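Local coordinates for protein phosphoinositol-specific phospholipase C (Pseudomonas sp., PDB 5FYP) that probably cleaves phosphoinositides in a calcium-dependent manner at the head-group phosphate, as a bacterial phospholipase C built on a TIM-barrel-like fold, at residues S43-E48 with Y293-F298; N18-V23 with G110-T115; K183-L188 with V236-M241. All coordinates share one frame; numbering follows the deposited sequence.

Contact 1: S43-E48 with Y293-F298; sequences SVRTLE and YRIRPF. With CA (calcium ion), chain I.
Arg294 reaches across to Ser43 where two strands of the TIM-barrel-like fold begin: 46-52, which carries calcium ligands, and 295-297, the C-terminal edge strand beside 20-25. The arginine chain runs extended from CG to NE, which brings NH1 to Ser43 O at 3.0 Å. The donor lies in the carbonyl plane on a lone pair, but the bond is bent, with 138° at the hydrogen, and the oxygen sits 29° out of the guanidinium plane. Ser43 CB lies over one face of the guanidinium, offset toward its rim. At the other end of the group NH2 bonds Ala286 O, so the guanidinium ties two loops together. Cutting Arg294 back to an alanine would probably leave the carbonyls of Ser43 and Ala286 each without its guanidinium N-H and open a gap beside Val44, whose CG1 packs 4.0 Å from Arg294 CD. Next along, Ile295 points its extended CG1-CD1 arm at Arg45, its CD1 meeting Arg45 CG and CB, and the two chains cross at about a right angle. There Arg45 bends at chi2 (-84°), and its guanidinium turns back to Leu41 O and to a salt bridge with Glu3. Farther along the segment, in strand 46-52, Glu48 binds the calcium ion with Asn27, Asp50 and Asp119; its OE2 lies 2.4 Å from the metal, while OE1 is salt-bridged to Arg260.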
loop_
_atom_site.group_PDB
_atom_site.type_symbol
_atom_site.label_atom_id
_atom_site.label_comp_id
_atom_site.label_asym_id
_atom_site.label_seq_id
_atom_site.Cartn_x
_atom_site.Cartn_y
_atom_site.Cartn_z
ATOM N N SER A 43 12.810 6.964 8.278
ATOM C CA SER A 43 13.293 7.324 6.932
ATOM C C SER A 43 12.227 7.563 5.887
ATOM O O SER A 43 12.447 8.345 4.979
ATOM C CB SER A 43 14.248 6.271 6.385
ATOM O OG SER A 43 15.350 6.076 7.232
ATOM N N VAL A 44 11.132 6.807 5.939
ATOM C CA VAL A 44 10.085 6.833 4.904
ATOM C C VAL A 44 8.710 6.719 5.563
ATOM O O VAL A 44 8.598 6.422 6.759
ATOM C CB VAL A 44 10.265 5.742 3.827
ATOM C CG1 VAL A 44 11.571 5.943 3.043
ATOM C CG2 VAL A 44 10.206 4.341 4.408
ATOM N N ARG A 45 7.655 6.888 4.758
ATOM C CA ARG A 45 6.265 6.786 5.175
ATOM C C ARG A 45 5.493 5.717 4.407
ATOM O O ARG A 45 4.292 5.616 4.578
ATOM C CB ARG A 45 5.539 8.136 5.121
ATOM C CG ARG A 45 6.095 9.162 6.088
ATOM C CD ARG A 45 5.527 9.027 7.477
ATOM N NE ARG A 45 6.246 9.891 8.450
ATOM C CZ ARG A 45 7.379 9.548 9.044
ATOM N NH1 ARG A 45 7.956 8.381 8.812
ATOM N NH2 ARG A 45 7.955 10.373 9.901
ATOM N N THR A 46 6.193 4.907 3.620
ATOM C CA THR A 46 5.557 3.809 2.859
ATOM C C THR A 46 6.358 2.561 3.092
ATOM O O THR A 46 7.557 2.507 2.762
ATOM C CB THR A 46 5.420 4.183 1.380
ATOM O OG1 THR A 46 4.565 5.331 1.263
ATOM C CG2 THR A 46 4.769 3.046 0.591
ATOM N N LEU A 47 5.683 1.548 3.641
ATOM C CA LEU A 47 6.292 0.282 4.110
ATOM C C LEU A 47 5.636 -0.888 3.429
ATOM O O LEU A 47 4.726 -0.717 2.619
ATOM C CB LEU A 47 6.127 0.142 5.653
ATOM C CG LEU A 47 7.024 1.034 6.544
ATOM C CD1 LEU A 47 7.009 2.519 6.382
ATOM C CD2 LEU A 47 6.781 0.638 7.976
ATOM N N GLU A 48 6.128 -2.100 3.691
ATOM C CA GLU A 48 5.645 -3.303 2.995
ATOM C C GLU A 48 5.727 -4.498 3.929
ATOM O O GLU A 48 6.711 -4.666 4.640
ATOM C CB GLU A 48 6.451 -3.580 1.727
ATOM C CG GLU A 48 5.978 -4.789 0.932
ATOM C CD GLU A 48 6.603 -4.911 -0.440
ATOM O OE1 GLU A 48 7.622 -4.245 -0.695
ATOM O OE2 GLU A 48 6.062 -5.708 -1.260
ATOM N N TYR A 293 15.422 15.217 0.240
ATOM C CA TYR A 293 14.082 14.796 0.587
ATOM C C TYR A 293 13.782 13.379 0.080
ATOM O O TYR A 293 14.246 12.972 -0.989
ATOM C CB TYR A 293 13.047 15.754 0.025
ATOM C CG TYR A 293 13.150 17.166 0.557
ATOM C CD1 TYR A 293 13.073 17.430 1.927
ATOM C CD2 TYR A 293 13.269 18.229 -0.310
ATOM C CE1 TYR A 293 13.168 18.733 2.425
ATOM C CE2 TYR A 293 13.346 19.544 0.170
ATOM C CZ TYR A 293 13.272 19.756 1.538
ATOM O OH TYR A 293 13.357 21.063 2.007
ATOM N N ARG A 294 12.965 12.662 0.852
ATOM C CA ARG A 294 12.384 11.381 0.429
ATOM C C ARG A 294 10.901 11.467 0.132
ATOM O O ARG A 294 10.317 10.490 -0.331
ATOM C CB ARG A 294 12.657 10.269 1.431
ATOM C CG ARG A 294 14.131 10.039 1.685
ATOM C CD ARG A 294 14.410 8.644 2.259
ATOM N NE ARG A 294 15.749 8.564 2.836
ATOM C CZ ARG A 294 16.087 9.027 4.036
ATOM N NH1 ARG A 294 15.195 9.492 4.872
ATOM N NH2 ARG A 294 17.369 8.992 4.405
ATOM N N ILE A 295 10.281 12.630 0.387
ATOM C CA ILE A 295 8.872 12.883 0.087
ATOM C C ILE A 295 8.802 14.302 -0.440
ATOM O O ILE A 295 9.272 15.242 0.224
ATOM C CB ILE A 295 7.946 12.731 1.316
ATOM C CG1 ILE A 295 8.006 11.299 1.862
ATOM C CG2 ILE A 295 6.538 13.171 0.993
ATOM C CD1 ILE A 295 7.071 11.014 2.990
ATOM N N ARG A 296 8.242 14.485 -1.627
ATOM C CA ARG A 296 8.111 15.825 -2.194
ATOM C C ARG A 296 7.069 15.836 -3.280
ATOM O O ARG A 296 6.800 14.816 -3.897
ATOM C CB ARG A 296 9.422 16.319 -2.766
ATOM C CG ARG A 296 10.156 15.332 -3.596
ATOM C CD ARG A 296 11.201 16.019 -4.440
ATOM N NE ARG A 296 10.570 16.593 -5.624
ATOM C CZ ARG A 296 11.207 17.079 -6.676
ATOM N NH1 ARG A 296 12.551 17.116 -6.729
ATOM N NH2 ARG A 296 10.455 17.513 -7.682
ATOM N N PRO A 297 6.497 17.012 -3.550
ATOM C CA PRO A 297 5.637 17.113 -4.722
ATOM C C PRO A 297 6.409 16.818 -6.010
ATOM O O PRO A 297 7.613 17.076 -6.077
ATOM C CB PRO A 297 5.206 18.603 -4.710
ATOM C CG PRO A 297 5.461 19.068 -3.332
ATOM C CD PRO A 297 6.646 18.308 -2.854
ATOM N N PHE A 298 5.725 16.310 -7.030
ATOM C CA PHE A 298 6.342 16.144 -8.355
ATOM C C PHE A 298 6.892 17.419 -8.917
ATOM O O PHE A 298 7.814 17.343 -9.730
ATOM C CB PHE A 298 5.314 15.615 -9.346
ATOM C CG PHE A 298 4.924 14.185 -9.109
ATOM C CD1 PHE A 298 5.830 13.149 -9.282
ATOM C CD2 PHE A 298 3.653 13.869 -8.702
ATOM C CE1 PHE A 298 5.461 11.836 -9.046
ATOM C CE2 PHE A 298 3.276 12.563 -8.484
ATOM C CZ PHE A 298 4.179 11.538 -8.639
ATOM O OXT PHE A 298 6.406 18.464 -8.571
HETATM CA CA CA I . 6.761 -7.994 -1.342
HETATM O O HOH W 1 7.766 -7.545 -3.478
HETATM O O HOH W 2 7.851 -10.037 -2.044
#

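Contact 2: N18-V23 with G110-T115; sequences NGIAQV and GHFPIT
Phe112 drives its ring edge-first between Ile20 and Gln22, two residues on the same side of strand 20-25. A chi1 of -175° turns the ring away from the backbone N and sends it at the strand, and both partners come to meet it from the opposite direction. Ile20 touches the far rim: its CD1 is 4.0 Å from Phe112 CE2, and its CG2 branch approaches CZ. Gln22 takes the corner on the other side of CZ, NE2 lying 3.8 Å from Phe112 CE1. Its amide stands almost perpendicular to the ring, the planes 83° apart, and NE2 lies near the ring plane, so the contact is made at the edge and not over a pi face. One face of the ring is instead covered by Pro113 CD, 3.4 Å above the plane and toward the rim.

The buried amide is held at both ends. Gln22 OE1 bonds Thr46 OG1, and NE2 donates to a water at 3.0 Å. That water can also donate to Pro113 O and, at 2.8 Å, bonds Thr115 OG1, bridging the two segments beside the Phe112 edge. Behind Phe112, His111 ND1 grips Phe112 O at 2.8 Å from above the carbonyl plane in a nearly straight bond (170°), while His111 NE2 is bonded to Ser105 OG in helix 94-107.

The contact thus spans the barrel interior at one end: strand 20-25, with 295-297 alongside and Ile295 touching all three main side chains, faces the start of strand 114-120, whose Thr115 packs against Leu185 and Val187 of strand 184-189.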
loop_
_atom_site.group_PDB
_atom_site.type_symbol
_atom_site.label_atom_id
_atom_site.label_comp_id
_atom_site.label_asym_id
_atom_site.label_seq_id
_atom_site.Cartn_x
_atom_site.Cartn_y
_atom_site.Cartn_z
ATOM N N ASN A 18 -2.041 12.349 -4.353
ATOM C CA ASN A 18 -1.673 11.852 -5.673
ATOM C C ASN A 18 -0.618 12.700 -6.385
ATOM O O ASN A 18 -0.032 12.242 -7.359
ATOM C CB ASN A 18 -2.904 11.684 -6.555
ATOM C CG ASN A 18 -3.669 12.974 -6.704
ATOM O OD1 ASN A 18 -4.175 13.539 -5.716
ATOM N ND2 ASN A 18 -3.846 13.411 -7.934
ATOM N N GLY A 19 -0.400 13.927 -5.902
ATOM C CA GLY A 19 0.673 14.784 -6.429
ATOM C C GLY A 19 1.972 14.711 -5.683
ATOM O O GLY A 19 2.855 15.550 -5.947
ATOM N N ILE A 20 2.120 13.733 -4.788
ATOM C CA ILE A 20 3.315 13.590 -3.965
ATOM C C ILE A 20 4.082 12.325 -4.381
ATOM O O ILE A 20 3.503 11.241 -4.516
ATOM C CB ILE A 20 2.946 13.533 -2.473
ATOM C CG1 ILE A 20 2.200 14.795 -2.036
ATOM C CG2 ILE A 20 4.184 13.303 -1.632
ATOM C CD1 ILE A 20 1.660 14.747 -0.637
ATOM N N ALA A 21 5.383 12.496 -4.571
ATOM C CA ALA A 21 6.326 11.407 -4.827
ATOM C C ALA A 21 7.017 11.018 -3.521
ATOM O O ALA A 21 7.422 11.882 -2.724
ATOM C CB ALA A 21 7.363 11.819 -5.839
ATOM N N GLN A 22 7.222 9.723 -3.358
ATOM C CA GLN A 22 7.843 9.161 -2.175
ATOM C C GLN A 22 8.851 8.095 -2.522
ATOM O O GLN A 22 8.629 7.256 -3.420
ATOM C CB GLN A 22 6.803 8.483 -1.273
ATOM C CG GLN A 22 5.643 9.341 -0.858
ATOM C CD GLN A 22 4.804 8.636 0.191
ATOM O OE1 GLN A 22 5.334 8.039 1.156
ATOM N NE2 GLN A 22 3.501 8.718 0.044
ATOM N N VAL A 23 9.880 8.008 -1.704
ATOM C CA VAL A 23 10.681 6.789 -1.554
ATOM C C VAL A 23 9.893 5.846 -0.643
ATOM O O VAL A 23 9.476 6.232 0.454
ATOM C CB VAL A 23 12.034 7.110 -0.904
ATOM C CG1 VAL A 23 12.861 5.862 -0.690
ATOM C CG2 VAL A 23 12.808 8.120 -1.758
ATOM N N GLY A 110 0.132 13.922 14.149
ATOM C CA GLY A 110 0.394 14.848 13.058
ATOM C C GLY A 110 1.250 14.264 11.957
ATOM O O GLY A 110 1.692 15.001 11.085
ATOM N N HIS A 111 1.488 12.950 11.992
ATOM C CA HIS A 111 2.375 12.395 11.000
ATOM C C HIS A 111 1.813 12.448 9.583
ATOM O O HIS A 111 0.597 12.369 9.356
ATOM C CB HIS A 111 2.797 10.958 11.355
ATOM C CG HIS A 111 1.684 9.941 11.399
ATOM N ND1 HIS A 111 1.141 9.367 10.281
ATOM C CD2 HIS A 111 1.058 9.370 12.453
ATOM C CE1 HIS A 111 0.216 8.496 10.644
ATOM N NE2 HIS A 111 0.158 8.463 11.955
ATOM N N PHE A 112 2.718 12.575 8.632
ATOM C CA PHE A 112 2.405 12.389 7.233
ATOM C C PHE A 112 1.746 11.020 7.068
ATOM O O PHE A 112 2.126 10.065 7.756
ATOM C CB PHE A 112 3.718 12.482 6.440
ATOM C CG PHE A 112 3.549 12.419 4.967
ATOM C CD1 PHE A 112 3.441 11.196 4.324
ATOM C CD2 PHE A 112 3.484 13.570 4.205
ATOM C CE1 PHE A 112 3.226 11.131 2.962
ATOM C CE2 PHE A 112 3.312 13.509 2.846
ATOM C CZ PHE A 112 3.174 12.290 2.223
ATOM N N PRO A 113 0.734 10.884 6.200
ATOM C CA PRO A 113 0.035 9.610 6.107
ATOM C C PRO A 113 0.969 8.450 5.797
ATOM O O PRO A 113 1.854 8.572 4.937
ATOM C CB PRO A 113 -0.970 9.838 4.981
ATOM C CG PRO A 113 -0.415 11.006 4.210
ATOM C CD PRO A 113 0.177 11.880 5.284
ATOM N N ILE A 114 0.741 7.334 6.487
ATOM C CA ILE A 114 1.533 6.115 6.278
ATOM C C ILE A 114 0.799 5.204 5.304
ATOM O O ILE A 114 -0.386 4.973 5.484
ATOM C CB ILE A 114 1.753 5.381 7.591
ATOM C CG1 ILE A 114 2.574 6.228 8.554
ATOM C CG2 ILE A 114 2.396 4.014 7.368
ATOM C CD1 ILE A 114 2.503 5.755 9.996
ATOM N N THR A 115 1.519 4.711 4.316
ATOM C CA THR A 115 0.970 3.756 3.368
ATOM C C THR A 115 1.651 2.410 3.609
ATOM O O THR A 115 2.880 2.320 3.623
ATOM C CB THR A 115 1.159 4.219 1.921
ATOM O OG1 THR A 115 0.504 5.472 1.741
ATOM C CG2 THR A 115 0.555 3.249 0.926
HETATM O O HOH W 3 2.443 7.390 2.513
#

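Contact 3: K183-L188 with V236-M241; sequences KVLLVL and VAMNNM
Met238 lays its thioether against Val187, SD coming within 3.5 Å of Val187 CG2. The sulfur sits by both valine methyls, since CG1 is also only 3.8 Å from SD, and the two side chains meet at a slant. The terminal methyl carries on past the valine: Met238 CE is 3.8 Å from Val187 CG2 and, more loosely, 4.4 Å from Leu185 CD2. These four carbons and one sulfur make an apolar contact inside the TIM-barrel-like core, without a hydrogen bond between the segments.

The methionine reaches this far because its chain is extended beyond CG, with chi2 at -159° and chi3 at 178°, and can cross between strands whose nearest CA atoms, Val187 and Met238, are 8.2 Å apart. Leu185 and Val187, two residues apart on one strand, both point toward it, whereas Leu186 between them points the other way, onto Val140 and Phe144 of helix 133-144. Around this first shell, Ser212 touches both Val187 and Met238, and Ile258 of strand 258-262 packs on the methionine. Next to Met238, Asn239 is fixed by His257, Thr215 and Asp220.

Strand 184-189 lies beside 114-120, whose Thr115 and Ile117 touch Val187, while strand 238-242 is the edge of the other sheet next to 258-262. The methionine therefore links the two sheets through the interior, with helix 133-144 on the outer side of 184-189.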
loop_
_atom_site.group_PDB
_atom_site.type_symbol
_atom_site.label_atom_id
_atom_site.label_comp_id
_atom_site.label_asym_id
_atom_site.label_seq_id
_atom_site.Cartn_x
_atom_site.Cartn_y
_atom_site.Cartn_z
ATOM N N LYS A 183 -3.140 9.580 9.335
ATOM C CA LYS A 183 -3.860 8.501 8.689
ATOM C C LYS A 183 -2.927 7.365 8.258
ATOM O O LYS A 183 -1.721 7.542 8.056
ATOM C CB LYS A 183 -4.670 9.014 7.499
ATOM C CG LYS A 183 -5.675 10.128 7.810
ATOM C CD LYS A 183 -6.694 9.832 8.885
ATOM C CE LYS A 183 -7.652 8.746 8.501
ATOM N NZ LYS A 183 -8.442 8.393 9.723
ATOM N N VAL A 184 -3.538 6.192 8.112
ATOM C CA VAL A 184 -2.906 4.990 7.555
ATOM C C VAL A 184 -3.750 4.520 6.368
ATOM O O VAL A 184 -4.957 4.423 6.448
ATOM C CB VAL A 184 -2.814 3.889 8.610
ATOM C CG1 VAL A 184 -2.312 2.582 8.024
ATOM C CG2 VAL A 184 -1.928 4.330 9.773
ATOM N N LEU A 185 -3.060 4.272 5.249
ATOM C CA LEU A 185 -3.648 3.726 4.025
ATOM C C LEU A 185 -3.101 2.333 3.808
ATOM O O LEU A 185 -1.895 2.154 3.801
ATOM C CB LEU A 185 -3.312 4.588 2.790
ATOM C CG LEU A 185 -4.014 5.932 2.665
ATOM C CD1 LEU A 185 -3.552 6.941 3.693
ATOM C CD2 LEU A 185 -3.827 6.493 1.273
ATOM N N LEU A 186 -3.985 1.370 3.634
ATOM C CA LEU A 186 -3.610 -0.011 3.408
ATOM C C LEU A 186 -3.819 -0.365 1.936
ATOM O O LEU A 186 -4.845 0.006 1.361
ATOM C CB LEU A 186 -4.448 -0.923 4.268
ATOM C CG LEU A 186 -4.390 -0.617 5.762
ATOM C CD1 LEU A 186 -5.319 -1.537 6.518
ATOM C CD2 LEU A 186 -2.970 -0.704 6.306
ATOM N N VAL A 187 -2.866 -1.115 1.367
ATOM C CA VAL A 187 -2.905 -1.430 -0.061
ATOM C C VAL A 187 -2.710 -2.930 -0.212
ATOM O O VAL A 187 -1.797 -3.490 0.382
ATOM C CB VAL A 187 -1.783 -0.686 -0.783
ATOM C CG1 VAL A 187 -1.871 -0.946 -2.296
ATOM C CG2 VAL A 187 -1.823 0.815 -0.480
ATOM N N LEU A 188 -3.533 -3.578 -1.013
ATOM C CA LEU A 188 -3.414 -5.017 -1.275
ATOM C C LEU A 188 -2.699 -5.247 -2.605
ATOM O O LEU A 188 -3.079 -4.685 -3.639
ATOM C CB LEU A 188 -4.797 -5.651 -1.323
ATOM C CG LEU A 188 -4.829 -7.167 -1.456
ATOM C CD1 LEU A 188 -4.210 -7.847 -0.231
ATOM C CD2 LEU A 188 -6.243 -7.643 -1.683
ATOM N N VAL A 236 -10.641 0.427 -8.505
ATOM C CA VAL A 236 -9.193 0.611 -8.588
ATOM C C VAL A 236 -8.796 2.089 -8.537
ATOM O O VAL A 236 -9.105 2.852 -9.448
ATOM C CB VAL A 236 -8.667 -0.061 -9.874
ATOM C CG1 VAL A 236 -7.229 0.282 -10.159
ATOM C CG2 VAL A 236 -8.851 -1.575 -9.783
ATOM N N ALA A 237 -8.026 2.411 -7.498
ATOM C CA ALA A 237 -7.519 3.754 -7.266
ATOM C C ALA A 237 -5.999 3.781 -7.135
ATOM O O ALA A 237 -5.401 4.813 -6.816
ATOM C CB ALA A 237 -8.142 4.348 -6.011
ATOM N N MET A 238 -5.364 2.626 -7.400
ATOM C CA MET A 238 -3.936 2.419 -7.238
ATOM C C MET A 238 -3.495 1.381 -8.256
ATOM O O MET A 238 -4.297 0.529 -8.649
ATOM C CB MET A 238 -3.594 1.915 -5.838
ATOM C CG MET A 238 -3.939 2.911 -4.746
ATOM S SD MET A 238 -2.960 2.518 -3.278
ATOM C CE MET A 238 -3.447 3.822 -2.147
ATOM N N ASN A 239 -2.236 1.466 -8.679
ATOM C CA ASN A 239 -1.698 0.527 -9.665
ATOM C C ASN A 239 -0.280 0.137 -9.278
ATOM O O ASN A 239 0.499 0.956 -8.819
ATOM C CB ASN A 239 -1.727 1.128 -11.067
ATOM C CG ASN A 239 -3.149 1.254 -11.588
ATOM O OD1 ASN A 239 -3.811 2.301 -11.420
ATOM N ND2 ASN A 239 -3.639 0.189 -12.191
ATOM N N ASN A 240 0.044 -1.147 -9.506
ATOM C CA ASN A 240 1.321 -1.731 -9.100
ATOM C C ASN A 240 2.066 -2.186 -10.363
ATOM O O ASN A 240 1.557 -2.965 -11.162
ATOM C CB ASN A 240 1.186 -2.885 -8.083
ATOM C CG ASN A 240 2.409 -3.035 -7.123
ATOM O OD1 ASN A 240 2.902 -2.124 -6.400
ATOM N ND2 ASN A 240 2.845 -4.265 -7.056
ATOM N N MET A 241 3.297 -1.700 -10.486
ATOM C CA MET A 241 4.123 -1.935 -11.667
ATOM C C MET A 241 5.495 -2.431 -11.291
ATOM O O MET A 241 6.169 -1.851 -10.452
ATOM C CB MET A 241 4.276 -0.656 -12.477
ATOM C CG MET A 241 2.987 -0.408 -13.247
ATOM S SD MET A 241 1.731 0.623 -12.536
ATOM C CE MET A 241 2.703 2.070 -11.878
#

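Overall arrangement
The three contacts draw on the two sheets that make up the barrel-like fold, and each joins a strand of one to a strand of the other. Contacts 1 and 2 are close neighbours, their centres about 6 Å apart: strands 20-25 and 295-297 pair in one sheet, 46-52 and 114-120 in the other. Contact 3 lies about 12 Å between centres from contact 2, joined to it by the pairing of 114-120 with 184-189, and about 15 Å from contact 1. Along the chain, contacts 1 and 2 interleave, whereas contact 3 follows contact 2 and is nested inside contact 1. Early and final strands thus meet at the start of strand 46-52, whose later residues bind the calcium.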